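Side-chain contacts in tyrocidine synthase 3 (Brevibacillus parabrevis, PDB 4MRT), which probably carries aminoacyl and peptidyl intermediates as thioesters on a phosphopantetheine arm during nonribosomal assembly of the peptide antibiotic tyrocidine: residues E15-E20 against H55-V60; E20-V25 against S29-L34; E61-V66 against A77-T82. The protein carries 1 engineered substitution. One frame throughout, in Å; residues are numbered along the deposited sequence.

Contact 1. Residues E15-E20 against H55-V60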
ATOM      1  N   GLU A  15      -2.525  13.837 -22.827  1.00 28.81           N
ATOM      2  CA  GLU A  15      -2.246  12.423 -22.671  1.00 28.09           C
ATOM      3  C   GLU A  15      -0.744  12.155 -22.766  1.00 29.03           C
ATOM      4  O   GLU A  15      -0.197  11.418 -21.939  1.00 25.20           O
ATOM      5  CB  GLU A  15      -3.012  11.602 -23.696  1.00 29.48           C
ATOM      6  CG  GLU A  15      -4.514  11.635 -23.452  1.00 29.21           C
ATOM      7  CD  GLU A  15      -5.317  11.004 -24.555  1.00 29.31           C
ATOM      8  OE1 GLU A  15      -4.761  10.789 -25.658  1.00 30.04           O
ATOM      9  OE2 GLU A  15      -6.513  10.732 -24.313  1.00 28.69           O
ATOM     10  N   SER A  16      -0.068  12.775 -23.742  1.00 28.63           N
ATOM     11  CA  SER A  16       1.347  12.486 -23.952  1.00 30.58           C
ATOM     12  C   SER A  16       2.173  12.976 -22.770  1.00 29.79           C
ATOM     13  O   SER A  16       3.064  12.270 -22.328  1.00 29.20           O
ATOM     14  CB  SER A  16       1.872  13.052 -25.287  1.00 32.89           C
ATOM     15  OG  SER A  16       1.138  14.198 -25.669  1.00 36.47           O
ATOM     16  N   LYS A  17       1.837  14.149 -22.246  1.00 28.96           N
ATOM     17  CA  LYS A  17       2.528  14.724 -21.112  1.00 31.44           C
ATOM     18  C   LYS A  17       2.336  13.877 -19.845  1.00 32.98           C
ATOM     19  O   LYS A  17       3.296  13.556 -19.149  1.00 33.65           O
ATOM     20  CB  LYS A  17       2.030  16.157 -20.882  1.00 31.77           C
ATOM     21  CG  LYS A  17       2.722  16.910 -19.769  1.00 34.15           C
ATOM     22  CD  LYS A  17       4.233  16.812 -19.927  1.00 39.51           C
ATOM     23  CE  LYS A  17       4.956  18.075 -19.486  1.00 43.11           C
ATOM     24  NZ  LYS A  17       6.060  18.408 -20.433  1.00 43.97           N
ATOM     25  N   LEU A  18       1.092  13.496 -19.577  1.00 32.14           N
ATOM     26  CA  LEU A  18       0.785  12.596 -18.483  1.00 32.30           C
ATOM     27  C   LEU A  18       1.512  11.266 -18.624  1.00 32.22           C
ATOM     28  O   LEU A  18       1.938  10.676 -17.625  1.00 30.52           O
ATOM     29  CB  LEU A  18      -0.725  12.358 -18.409  1.00 30.24           C
ATOM     30  CG  LEU A  18      -1.523  13.546 -17.889  1.00 30.56           C
ATOM     31  CD1 LEU A  18      -3.014  13.235 -17.878  1.00 30.66           C
ATOM     32  CD2 LEU A  18      -1.034  13.963 -16.508  1.00 31.77           C
ATOM     33  N   ALA A  19       1.644  10.792 -19.863  1.00 31.51           N
ATOM     34  CA  ALA A  19       2.421   9.583 -20.129  1.00 30.61           C
ATOM     35  C   ALA A  19       3.863   9.823 -19.754  1.00 31.78           C
ATOM     36  O   ALA A  19       4.498   8.938 -19.189  1.00 30.04           O
ATOM     37  CB  ALA A  19       2.306   9.150 -21.580  1.00 29.79           C
ATOM     38  N   GLU A  20       4.369  11.027 -20.032  1.00 34.38           N
ATOM     39  CA  GLU A  20       5.775  11.342 -19.758  1.00 36.55           C
ATOM     40  C   GLU A  20       5.970  11.433 -18.253  1.00 32.43           C
ATOM     41  O   GLU A  20       6.962  10.953 -17.702  1.00 30.30           O
ATOM     42  CB  GLU A  20       6.239  12.650 -20.427  1.00 40.74           C
ATOM     43  CG  GLU A  20       6.032  12.812 -21.944  1.00 45.82           C
ATOM     44  CD  GLU A  20       6.065  11.528 -22.781  1.00 51.82           C
ATOM     45  OE1 GLU A  20       6.951  10.669 -22.557  1.00 57.82           O
ATOM     46  OE2 GLU A  20       5.218  11.392 -23.709  1.00 49.94           O
ATOM     47  N   HIS A  55      -0.137  18.950 -10.541  1.00 39.43           N
ATOM     48  CA  HIS A  55      -0.337  20.297 -10.015  1.00 42.61           C
ATOM     49  C   HIS A  55       0.740  21.261 -10.502  1.00 43.28           C
ATOM     50  O   HIS A  55       0.442  22.401 -10.811  1.00 45.04           O
ATOM     51  CB  HIS A  55      -0.361  20.317  -8.489  1.00 43.36           C
ATOM     52  CG  HIS A  55      -0.833  21.621  -7.922  1.00 44.66           C
ATOM     53  ND1 HIS A  55       0.032  22.619  -7.528  1.00 44.16           N
ATOM     54  CD2 HIS A  55      -2.081  22.101  -7.707  1.00 45.79           C
ATOM     55  CE1 HIS A  55      -0.664  23.648  -7.079  1.00 44.83           C
ATOM     56  NE2 HIS A  55      -1.949  23.359  -7.177  1.00 45.20           N
ATOM     57  N   ARG A  56       1.982  20.798 -10.552  1.00 45.51           N
ATOM     58  CA  ARG A  56       3.093  21.600 -11.055  1.00 47.34           C
ATOM     59  C   ARG A  56       2.950  21.921 -12.547  1.00 48.44           C
ATOM     60  O   ARG A  56       3.309  23.011 -12.996  1.00 48.34           O
ATOM     61  CB  ARG A  56       4.416  20.876 -10.795  1.00 50.82           C
ATOM     62  CG  ARG A  56       5.608  21.437 -11.560  1.00 55.93           C
ATOM     63  CD  ARG A  56       6.940  20.908 -11.042  1.00 57.99           C
ATOM     64  NE  ARG A  56       6.826  19.547 -10.508  1.00 60.33           N
ATOM     65  CZ  ARG A  56       7.170  19.166  -9.275  1.00 65.36           C
ATOM     66  NH1 ARG A  56       7.700  20.027  -8.404  1.00 65.43           N
ATOM     67  NH2 ARG A  56       7.002  17.896  -8.912  1.00 68.42           N
ATOM     68  N   GLU A  57       2.431  20.970 -13.312  1.00 45.81           N
ATOM     69  CA  GLU A  57       2.273  21.149 -14.740  1.00 45.71           C
ATOM     70  C   GLU A  57       1.035  21.974 -15.081  1.00 44.46           C
ATOM     71  O   GLU A  57       1.114  22.884 -15.888  1.00 42.57           O
ATOM     72  CB  GLU A  57       2.215  19.795 -15.446  1.00 47.42           C
ATOM     73  CG  GLU A  57       2.228  19.878 -16.967  1.00 49.51           C
ATOM     74  CD  GLU A  57       3.502  20.499 -17.519  1.00 50.61           C
ATOM     75  OE1 GLU A  57       4.600  19.990 -17.201  1.00 48.29           O
ATOM     76  OE2 GLU A  57       3.403  21.488 -18.285  1.00 53.79           O
ATOM     77  N   TYR A  58      -0.098  21.665 -14.466  1.00 43.26           N
ATOM     78  CA  TYR A  58      -1.368  22.217 -14.901  1.00 42.19           C
ATOM     79  C   TYR A  58      -2.104  23.042 -13.854  1.00 42.36           C
ATOM     80  O   TYR A  58      -3.239  23.423 -14.085  1.00 42.71           O
ATOM     81  CB  TYR A  58      -2.303  21.088 -15.321  1.00 42.11           C
ATOM     82  CG  TYR A  58      -1.849  20.267 -16.493  1.00 41.72           C
ATOM     83  CD1 TYR A  58      -2.059  20.698 -17.807  1.00 40.50           C
ATOM     84  CD2 TYR A  58      -1.244  19.040 -16.296  1.00 39.30           C
ATOM     85  CE1 TYR A  58      -1.655  19.922 -18.889  1.00 41.17           C
ATOM     86  CE2 TYR A  58      -0.842  18.264 -17.358  1.00 40.54           C
ATOM     87  CZ  TYR A  58      -1.044  18.698 -18.655  1.00 41.15           C
ATOM     88  OH  TYR A  58      -0.627  17.882 -19.688  1.00 40.37           O
ATOM     89  N   GLN A  59      -1.485  23.301 -12.708  1.00 44.12           N
ATOM     90  CA  GLN A  59      -2.172  23.984 -11.591  1.00 46.29           C
ATOM     91  C   GLN A  59      -3.501  23.330 -11.238  1.00 44.90           C
ATOM     92  O   GLN A  59      -4.425  24.022 -10.779  1.00 44.23           O
ATOM     93  CB  GLN A  59      -2.415  25.478 -11.889  1.00 47.97           C
ATOM     94  CG  GLN A  59      -1.346  26.168 -12.721  1.00 50.12           C
ATOM     95  CD  GLN A  59       0.060  25.843 -12.267  1.00 49.18           C
ATOM     96  OE1 GLN A  59       0.303  25.547 -11.094  1.00 49.26           O
ATOM     97  NE2 GLN A  59       0.999  25.884 -13.203  1.00 48.54           N
ATOM     98  N   VAL A  60      -3.595  22.013 -11.448  1.00 43.37           N
ATOM     99  CA  VAL A  60      -4.812  21.264 -11.156  1.00 44.31           C
ATOM    100  C   VAL A  60      -4.575  20.330  -9.964  1.00 42.19           C
ATOM    101  O   VAL A  60      -3.580  19.605  -9.900  1.00 41.36           O
ATOM    102  CB  VAL A  60      -5.301  20.443 -12.372  1.00 46.60           C
ATOM    103  CG1 VAL A  60      -6.532  19.605 -12.008  1.00 47.08           C
ATOM    104  CG2 VAL A  60      -5.609  21.360 -13.548  1.00 48.35           C
TER
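Glu-57 and Tyr-58, in the last turn of helix 44-58, reach across to Lys-17 and Leu-18 of helix 13-26, joining two long helices of the small four-helix bundle that is the carrier-protein fold. Just before them, Arg-56 turns to the other protein of the complex, where NH1 forms a salt bridge with an acidic side chain. Glu-57 is next, and its side chain crosses that of Lys-17 at about a right angle. Lys-17 is bent at every torsion beyond chi1, and it is methylene CE that lies against the carboxylate, at 3.0 Å from Glu-57 OE1. The charged NZ stays 3.9 Å from that oxygen, a long and probably modest salt bridge at the surface. Tyr-58 follows and does the deeper packing. Its CG stands anti to the carbonyl carbon (chi1 -63°), which sends the ring toward helix 13-26. The hydroxyl ends against aliphatic carbon, with OH 3.4 Å from Lys-17 CB and 3.5 Å from Lys-17 CG. Further back on the ring, CE2 lies 4.4 Å from Leu-18 CD2. One ring face carries Glu-57 CG, offset toward the rim, and Val-80 of helix 73-81 also packs on Tyr-58. At Gln-59 the helix stops: phi turns positive (51°), and Gln-59 N gives a weak hydrogen bond of 2.8 Å to His-55 O.

Contact 2. Residues E20-V25 against S29-L34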
ATOM      1  N   GLU A  20       4.369  11.027 -20.032  1.00 34.38           N
ATOM      2  CA  GLU A  20       5.775  11.342 -19.758  1.00 36.55           C
ATOM      3  C   GLU A  20       5.970  11.433 -18.253  1.00 32.43           C
ATOM      4  O   GLU A  20       6.962  10.953 -17.702  1.00 30.30           O
ATOM      5  CB  GLU A  20       6.239  12.650 -20.427  1.00 40.74           C
ATOM      6  CG  GLU A  20       6.032  12.812 -21.944  1.00 45.82           C
ATOM      7  CD  GLU A  20       6.065  11.528 -22.781  1.00 51.82           C
ATOM      8  OE1 GLU A  20       6.951  10.669 -22.557  1.00 57.82           O
ATOM      9  OE2 GLU A  20       5.218  11.392 -23.709  1.00 49.94           O
ATOM     10  N   ILE A  21       5.011  12.053 -17.589  1.00 28.37           N
ATOM     11  CA  ILE A  21       5.018  12.098 -16.140  1.00 28.14           C
ATOM     12  C   ILE A  21       5.008  10.677 -15.524  1.00 26.24           C
ATOM     13  O   ILE A  21       5.806  10.369 -14.635  1.00 25.64           O
ATOM     14  CB  ILE A  21       3.831  12.921 -15.612  1.00 28.24           C
ATOM     15  CG1 ILE A  21       4.055  14.399 -15.932  1.00 29.23           C
ATOM     16  CG2 ILE A  21       3.675  12.715 -14.116  1.00 27.30           C
ATOM     17  CD1 ILE A  21       2.847  15.298 -15.742  1.00 30.19           C
ATOM     18  N   TRP A  22       4.120   9.825 -16.010  1.00 24.72           N
ATOM     19  CA  TRP A  22       3.984   8.464 -15.481  1.00 25.80           C
ATOM     20  C   TRP A  22       5.255   7.643 -15.737  1.00 26.32           C
ATOM     21  O   TRP A  22       5.717   6.902 -14.867  1.00 24.57           O
ATOM     22  CB  TRP A  22       2.812   7.746 -16.144  1.00 24.29           C
ATOM     23  CG  TRP A  22       1.464   8.044 -15.590  1.00 22.59           C
ATOM     24  CD1 TRP A  22       1.035   9.207 -15.023  1.00 21.91           C
ATOM     25  CD2 TRP A  22       0.337   7.156 -15.595  1.00 20.50           C
ATOM     26  NE1 TRP A  22      -0.285   9.087 -14.646  1.00 20.93           N
ATOM     27  CE2 TRP A  22      -0.737   7.841 -14.986  1.00 20.58           C
ATOM     28  CE3 TRP A  22       0.135   5.842 -16.047  1.00 19.66           C
ATOM     29  CZ2 TRP A  22      -2.004   7.253 -14.823  1.00 19.86           C
ATOM     30  CZ3 TRP A  22      -1.126   5.270 -15.888  1.00 20.15           C
ATOM     31  CH2 TRP A  22      -2.165   5.972 -15.280  1.00 18.77           C
ATOM     32  N   GLU A  23       5.801   7.773 -16.944  1.00 26.63           N
ATOM     33  CA  GLU A  23       7.026   7.066 -17.341  1.00 28.27           C
ATOM     34  C   GLU A  23       8.198   7.427 -16.442  1.00 27.52           C
ATOM     35  O   GLU A  23       8.974   6.573 -16.031  1.00 28.23           O
ATOM     36  CB  GLU A  23       7.363   7.374 -18.812  1.00 30.40           C
ATOM     37  CG  GLU A  23       6.419   6.676 -19.776  1.00 32.88           C
ATOM     38  CD  GLU A  23       6.565   7.129 -21.221  1.00 34.91           C
ATOM     39  OE1 GLU A  23       5.861   6.555 -22.079  1.00 34.49           O
ATOM     40  OE2 GLU A  23       7.372   8.049 -21.489  1.00 37.60           O
ATOM     41  N   ARG A  24       8.307   8.707 -16.140  1.00 28.47           N
ATOM     42  CA  ARG A  24       9.355   9.225 -15.283  1.00 31.45           C
ATOM     43  C   ARG A  24       9.172   8.789 -13.821  1.00 30.47           C
ATOM     44  O   ARG A  24      10.145   8.487 -13.140  1.00 28.53           O
ATOM     45  CB  ARG A  24       9.358  10.753 -15.427  1.00 36.98           C
ATOM     46  CG  ARG A  24       9.700  11.606 -14.220  1.00 40.10           C
ATOM     47  CD  ARG A  24       8.985  12.940 -14.374  1.00 44.83           C
ATOM     48  NE  ARG A  24       9.233  13.526 -15.700  1.00 48.96           N
ATOM     49  CZ  ARG A  24       8.417  14.369 -16.340  1.00 51.86           C
ATOM     50  NH1 ARG A  24       7.266  14.753 -15.806  1.00 53.17           N
ATOM     51  NH2 ARG A  24       8.754  14.837 -17.538  1.00 51.80           N
ATOM     52  N   VAL A  25       7.921   8.770 -13.350  1.00 28.02           N
ATOM     53  CA  VAL A  25       7.605   8.353 -11.980  1.00 25.77           C
ATOM     54  C   VAL A  25       7.824   6.843 -11.849  1.00 22.95           C
ATOM     55  O   VAL A  25       8.460   6.385 -10.911  1.00 23.87           O
ATOM     56  CB  VAL A  25       6.178   8.810 -11.565  1.00 26.41           C
ATOM     57  CG1 VAL A  25       5.711   8.147 -10.265  1.00 28.98           C
ATOM     58  CG2 VAL A  25       6.143  10.310 -11.373  1.00 27.05           C
ATOM     59  N   SER A  29       8.822   2.643 -19.919  1.00 32.24           N
ATOM     60  CA  SER A  29       8.741   3.386 -21.173  1.00 31.68           C
ATOM     61  C   SER A  29       7.538   2.919 -21.992  1.00 29.11           C
ATOM     62  O   SER A  29       7.147   1.742 -21.937  1.00 27.17           O
ATOM     63  CB  SER A  29      10.045   3.197 -21.955  1.00 33.49           C
ATOM     64  OG  SER A  29       9.961   3.842 -23.213  1.00 38.21           O
ATOM     65  N   GLY A  30       6.936   3.846 -22.726  1.00 27.85           N
ATOM     66  CA  GLY A  30       5.910   3.498 -23.711  1.00 28.11           C
ATOM     67  C   GLY A  30       4.587   3.077 -23.102  1.00 26.77           C
ATOM     68  O   GLY A  30       4.071   1.996 -23.393  1.00 26.72           O
ATOM     69  N   ILE A  31       4.054   3.918 -22.228  1.00 26.47           N
ATOM     70  CA  ILE A  31       2.789   3.605 -21.537  1.00 25.57           C
ATOM     71  C   ILE A  31       1.613   3.961 -22.447  1.00 23.96           C
ATOM     72  O   ILE A  31       1.576   5.040 -22.992  1.00 25.93           O
ATOM     73  CB  ILE A  31       2.689   4.360 -20.181  1.00 24.14           C
ATOM     74  CG1 ILE A  31       3.835   3.927 -19.251  1.00 24.87           C
ATOM     75  CG2 ILE A  31       1.332   4.118 -19.509  1.00 24.31           C
ATOM     76  CD1 ILE A  31       4.016   4.792 -18.010  1.00 24.52           C
ATOM     77  N   GLY A  32       0.660   3.051 -22.605  1.00 24.36           N
ATOM     78  CA  GLY A  32      -0.576   3.343 -23.328  1.00 24.52           C
ATOM     79  C   GLY A  32      -1.573   4.098 -22.453  1.00 25.99           C
ATOM     80  O   GLY A  32      -1.423   4.153 -21.223  1.00 25.31           O
ATOM     81  N   ILE A  33      -2.607   4.663 -23.069  1.00 22.35           N
ATOM     82  CA  ILE A  33      -3.504   5.550 -22.342  1.00 23.17           C
ATOM     83  C   ILE A  33      -4.636   4.788 -21.661  1.00 21.65           C
ATOM     84  O   ILE A  33      -5.441   5.385 -20.950  1.00 21.59           O
ATOM     85  CB  ILE A  33      -4.072   6.688 -23.239  1.00 24.07           C
ATOM     86  CG1 ILE A  33      -4.837   6.121 -24.440  1.00 25.10           C
ATOM     87  CG2 ILE A  33      -2.945   7.599 -23.686  1.00 24.70           C
ATOM     88  CD1 ILE A  33      -5.697   7.135 -25.162  1.00 25.13           C
ATOM     89  N   LEU A  34      -4.708   3.481 -21.907  1.00 21.44           N
ATOM     90  CA  LEU A  34      -5.632   2.599 -21.225  1.00 21.93           C
ATOM     91  C   LEU A  34      -4.903   1.703 -20.192  1.00 20.77           C
ATOM     92  O   LEU A  34      -5.504   0.795 -19.642  1.00 18.84           O
ATOM     93  CB  LEU A  34      -6.355   1.719 -22.255  1.00 22.50           C
ATOM     94  CG  LEU A  34      -7.737   2.093 -22.797  1.00 24.71           C
ATOM     95  CD1 LEU A  34      -8.006   3.590 -22.914  1.00 24.65           C
ATOM     96  CD2 LEU A  34      -7.970   1.389 -24.109  1.00 24.23           C
TER
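The segment 29-34, part of the long loop joining helix 13-26 to helix 44-58 in the carrier-protein fold, doubles back along the end of helix 13-26, bringing the CA atoms of Glu-23 and Ser-29 to 5.6 Å. Glu-23 grips this turn: its chain runs extended beyond CG (chi2 170°), and OE1 receives two backbone N-H groups in succession. The bond from Ile-31 N is nearly straight, 3.2 Å to Glu-23 OE1, and uses the lone pair turned away from OE2; that from Gly-30 N to the same oxygen is 3.0 Å long but strongly bent and weak. Ile-31 slides past Glu-23 in the opposite direction, placing CD1 3.5 Å from Glu-23 CG and 3.7 Å from Trp-22 CB. Phe-37 meets the indole edge-to-face, and Ile-73 of helix 73-81 packs on both Trp-22 and Ile-31. With an alanine at Glu-23, the two N-H groups would probably lose their shared acceptor and Ile-31 CD1 its contact with CG, and the turn would be held less firmly. Glu-20 OE1 sits 2.9 Å from Glu-23 OE2, so the paired carboxylates may favour a proton on one of them, while the two loop N-H groups would probably favour negative charge on Glu-23 OE1.

Contact 3. Residues E61-V66 against A77-T82; sequences ELPLKV and AQYVAT
Tyr-79 of helix 73-81 lays its ring against the segment 61-66, and every touch across this contact is made to that side chain. Val-66 comes over one face: CG1 lies 4.1 Å from the centroid of the Tyr-79 ring and 17° off its normal, a CH-pi contact, while CG2 reaches Tyr-79 CE2 at 3.9 Å. Leu-62 CD1 approaches obliquely, 4.0 Å from Tyr-79 CD1. Near the phenol end, Pro-63 CD is only 3.1 Å from Tyr-79 OH, a tight fit. The hydroxyl also bonds to a water at 2.8 Å, and that water donates to Glu-61 O, also at 2.8 Å; the same carbonyl oxygen lies in the ring plane, at its edge. The ring gets there because CG is anti to the backbone N of Tyr-79 (chi1 -172°), swinging it toward Pro-63 and Val-66. Further out, Arg-83 makes a cation-pi contact with Tyr-79, and Val-80 packs on Val-54 of helix 44-58. Pro-63 is the N-cap residue of helix 64-69, whose Lys-65 and Phe-68 belong to the coenzyme A pocket. Tyr-79 thus joins helix 73-81 to the start of helix 64-69, within the four-helix carrier-protein fold and beside its phosphopantetheine site.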
ATOM      1  N   GLU A  61      -5.510  20.377  -9.029  1.00 41.78           N
ATOM      2  CA  GLU A  61      -5.507  19.525  -7.856  1.00 43.46           C
ATOM      3  C   GLU A  61      -6.080  18.187  -8.277  1.00 39.01           C
ATOM      4  O   GLU A  61      -7.257  18.098  -8.612  1.00 38.29           O
ATOM      5  CB  GLU A  61      -6.393  20.134  -6.766  1.00 47.24           C
ATOM      6  CG  GLU A  61      -6.054  19.672  -5.361  1.00 52.66           C
ATOM      7  CD  GLU A  61      -5.077  20.604  -4.663  1.00 57.60           C
ATOM      8  OE1 GLU A  61      -5.229  20.805  -3.437  1.00 61.99           O
ATOM      9  OE2 GLU A  61      -4.162  21.139  -5.333  1.00 60.10           O
ATOM     10  N   LEU A  62      -5.247  17.151  -8.292  1.00 35.35           N
ATOM     11  CA  LEU A  62      -5.717  15.805  -8.613  1.00 32.58           C
ATOM     12  C   LEU A  62      -6.003  15.057  -7.312  1.00 31.20           C
ATOM     13  O   LEU A  62      -5.073  14.561  -6.675  1.00 29.80           O
ATOM     14  CB  LEU A  62      -4.665  15.055  -9.432  1.00 32.50           C
ATOM     15  CG  LEU A  62      -4.934  13.604  -9.822  1.00 32.50           C
ATOM     16  CD1 LEU A  62      -6.279  13.493 -10.513  1.00 33.13           C
ATOM     17  CD2 LEU A  62      -3.824  13.071 -10.718  1.00 34.18           C
ATOM     18  N   PRO A  63      -7.290  14.960  -6.914  1.00 30.18           N
ATOM     19  CA  PRO A  63      -7.545  14.200  -5.695  1.00 26.34           C
ATOM     20  C   PRO A  63      -7.108  12.754  -5.898  1.00 24.86           C
ATOM     21  O   PRO A  63      -7.250  12.188  -6.980  1.00 23.29           O
ATOM     22  CB  PRO A  63      -9.067  14.323  -5.509  1.00 26.86           C
ATOM     23  CG  PRO A  63      -9.462  15.521  -6.327  1.00 27.47           C
ATOM     24  CD  PRO A  63      -8.544  15.441  -7.515  1.00 28.83           C
ATOM     25  N   LEU A  64      -6.518  12.170  -4.873  1.00 24.07           N
ATOM     26  CA  LEU A  64      -5.979  10.837  -5.007  1.00 23.62           C
ATOM     27  C   LEU A  64      -7.050   9.820  -5.308  1.00 23.97           C
ATOM     28  O   LEU A  64      -6.808   8.890  -6.078  1.00 26.08           O
ATOM     29  CB  LEU A  64      -5.168  10.451  -3.784  1.00 22.68           C
ATOM     30  CG  LEU A  64      -3.699  10.888  -3.824  1.00 24.01           C
ATOM     31  CD1 LEU A  64      -2.991  10.340  -5.051  1.00 23.89           C
ATOM     32  CD2 LEU A  64      -3.520  12.394  -3.758  1.00 23.21           C
ATOM     33  N   LYS A  65      -8.229  10.003  -4.718  1.00 24.70           N
ATOM     34  CA  LYS A  65      -9.346   9.093  -4.921  1.00 25.91           C
ATOM     35  C   LYS A  65      -9.738   9.014  -6.399  1.00 24.93           C
ATOM     36  O   LYS A  65     -10.161   7.972  -6.869  1.00 23.30           O
ATOM     37  CB  LYS A  65     -10.561   9.483  -4.048  1.00 28.29           C
ATOM     38  CG  LYS A  65     -11.371  10.673  -4.554  1.00 32.09           C
ATOM     39  CD  LYS A  65     -12.207  11.340  -3.466  1.00 35.32           C
ATOM     40  CE  LYS A  65     -13.119  10.341  -2.768  1.00 38.81           C
ATOM     41  NZ  LYS A  65     -14.267  11.004  -2.075  1.00 40.34           N
ATOM     42  N   VAL A  66      -9.575  10.116  -7.128  1.00 25.87           N
ATOM     43  CA  VAL A  66      -9.811  10.125  -8.570  1.00 25.39           C
ATOM     44  C   VAL A  66      -8.807   9.262  -9.333  1.00 24.84           C
ATOM     45  O   VAL A  66      -9.194   8.490 -10.216  1.00 25.24           O
ATOM     46  CB  VAL A  66      -9.813  11.568  -9.112  1.00 26.71           C
ATOM     47  CG1 VAL A  66      -9.788  11.573 -10.641  1.00 28.28           C
ATOM     48  CG2 VAL A  66     -11.037  12.299  -8.577  1.00 25.81           C
ATOM     49  N   ALA A  77      -6.295  12.536 -18.090  1.00 30.46           N
ATOM     50  CA  ALA A  77      -6.240  13.625 -19.067  1.00 30.87           C
ATOM     51  C   ALA A  77      -7.590  14.348 -19.135  1.00 31.23           C
ATOM     52  O   ALA A  77      -7.638  15.579 -19.073  1.00 32.18           O
ATOM     53  CB  ALA A  77      -5.855  13.094 -20.443  1.00 29.47           C
ATOM     54  N   GLN A  78      -8.673  13.574 -19.239  1.00 31.03           N
ATOM     55  CA  GLN A  78     -10.034  14.123 -19.274  1.00 31.82           C
ATOM     56  C   GLN A  78     -10.257  15.041 -18.094  1.00 30.22           C
ATOM     57  O   GLN A  78     -10.552  16.208 -18.275  1.00 27.98           O
ATOM     58  CB  GLN A  78     -11.081  13.007 -19.265  1.00 31.61           C
ATOM     59  N   TYR A  79     -10.069  14.492 -16.888  1.00 32.68           N
ATOM     60  CA  TYR A  79     -10.191  15.227 -15.623  1.00 30.34           C
ATOM     61  C   TYR A  79      -9.321  16.488 -15.593  1.00 30.94           C
ATOM     62  O   TYR A  79      -9.780  17.551 -15.219  1.00 31.15           O
ATOM     63  CB  TYR A  79      -9.802  14.308 -14.452  1.00 29.47           C
ATOM     64  CG  TYR A  79     -10.067  14.889 -13.080  1.00 28.66           C
ATOM     65  CD1 TYR A  79      -9.100  15.655 -12.416  1.00 29.61           C
ATOM     66  CD2 TYR A  79     -11.290  14.666 -12.435  1.00 29.11           C
ATOM     67  CE1 TYR A  79      -9.349  16.192 -11.148  1.00 28.53           C
ATOM     68  CE2 TYR A  79     -11.547  15.188 -11.175  1.00 28.47           C
ATOM     69  CZ  TYR A  79     -10.581  15.948 -10.533  1.00 29.97           C
ATOM     70  OH  TYR A  79     -10.856  16.471  -9.282  1.00 29.79           O
ATOM     71  N   VAL A  80      -8.057  16.350 -15.975  1.00 35.05           N
ATOM     72  CA  VAL A  80      -7.122  17.474 -15.973  1.00 36.69           C
ATOM     73  C   VAL A  80      -7.519  18.549 -16.988  1.00 39.76           C
ATOM     74  O   VAL A  80      -7.518  19.742 -16.662  1.00 37.38           O
ATOM     75  CB  VAL A  80      -5.677  16.999 -16.252  1.00 36.24           C
ATOM     76  CG1 VAL A  80      -4.768  18.164 -16.603  1.00 35.80           C
ATOM     77  CG2 VAL A  80      -5.134  16.250 -15.040  1.00 36.33           C
ATOM     78  N   ALA A  81      -7.856  18.127 -18.209  1.00 42.00           N
ATOM     79  CA  ALA A  81      -8.227  19.067 -19.262  1.00 44.22           C
ATOM     80  C   ALA A  81      -9.418  19.905 -18.808  1.00 47.34           C
ATOM     81  O   ALA A  81      -9.346  21.134 -18.804  1.00 50.21           O
ATOM     82  CB  ALA A  81      -8.546  18.339 -20.553  1.00 43.71           C
ATOM     83  N   THR A  82     -10.495  19.239 -18.402  1.00 49.72           N
ATOM     84  CA  THR A  82     -11.673  19.940 -17.897  1.00 51.82           C
ATOM     85  C   THR A  82     -11.431  20.487 -16.483  1.00 56.80           C
ATOM     86  O   THR A  82     -11.851  19.880 -15.499  1.00 58.17           O
ATOM     87  CB  THR A  82     -12.951  19.062 -17.938  1.00 51.70           C
ATOM     88  OG1 THR A  82     -14.032  19.783 -17.337  1.00 53.16           O
ATOM     89  CG2 THR A  82     -12.787  17.722 -17.211  1.00 51.22           C
TER
HETATM   90  O   HOH W   1      -9.874  18.999  -8.588  1.00 40.87           O

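In the fold
Contacts 1 and 2 share helix 13-26, and contact 2 is nested within the loop that contact 1 closes; contact 3 follows both along the chain. The first two are partly buried, and each sets charged groups beside apolar packing, but their polar chemistry differs: a long salt bridge between helices in contact 1, backbone amides held by a carboxylate in contact 2. Contact 3 is a surface contact built on an aromatic ring and a bridging water. It meets contact 1 directly, through Leu-18 and Glu-15 on Ala-77, whereas contact 2 lies across the chain's centre from it, about 7 Å away at the nearest atoms.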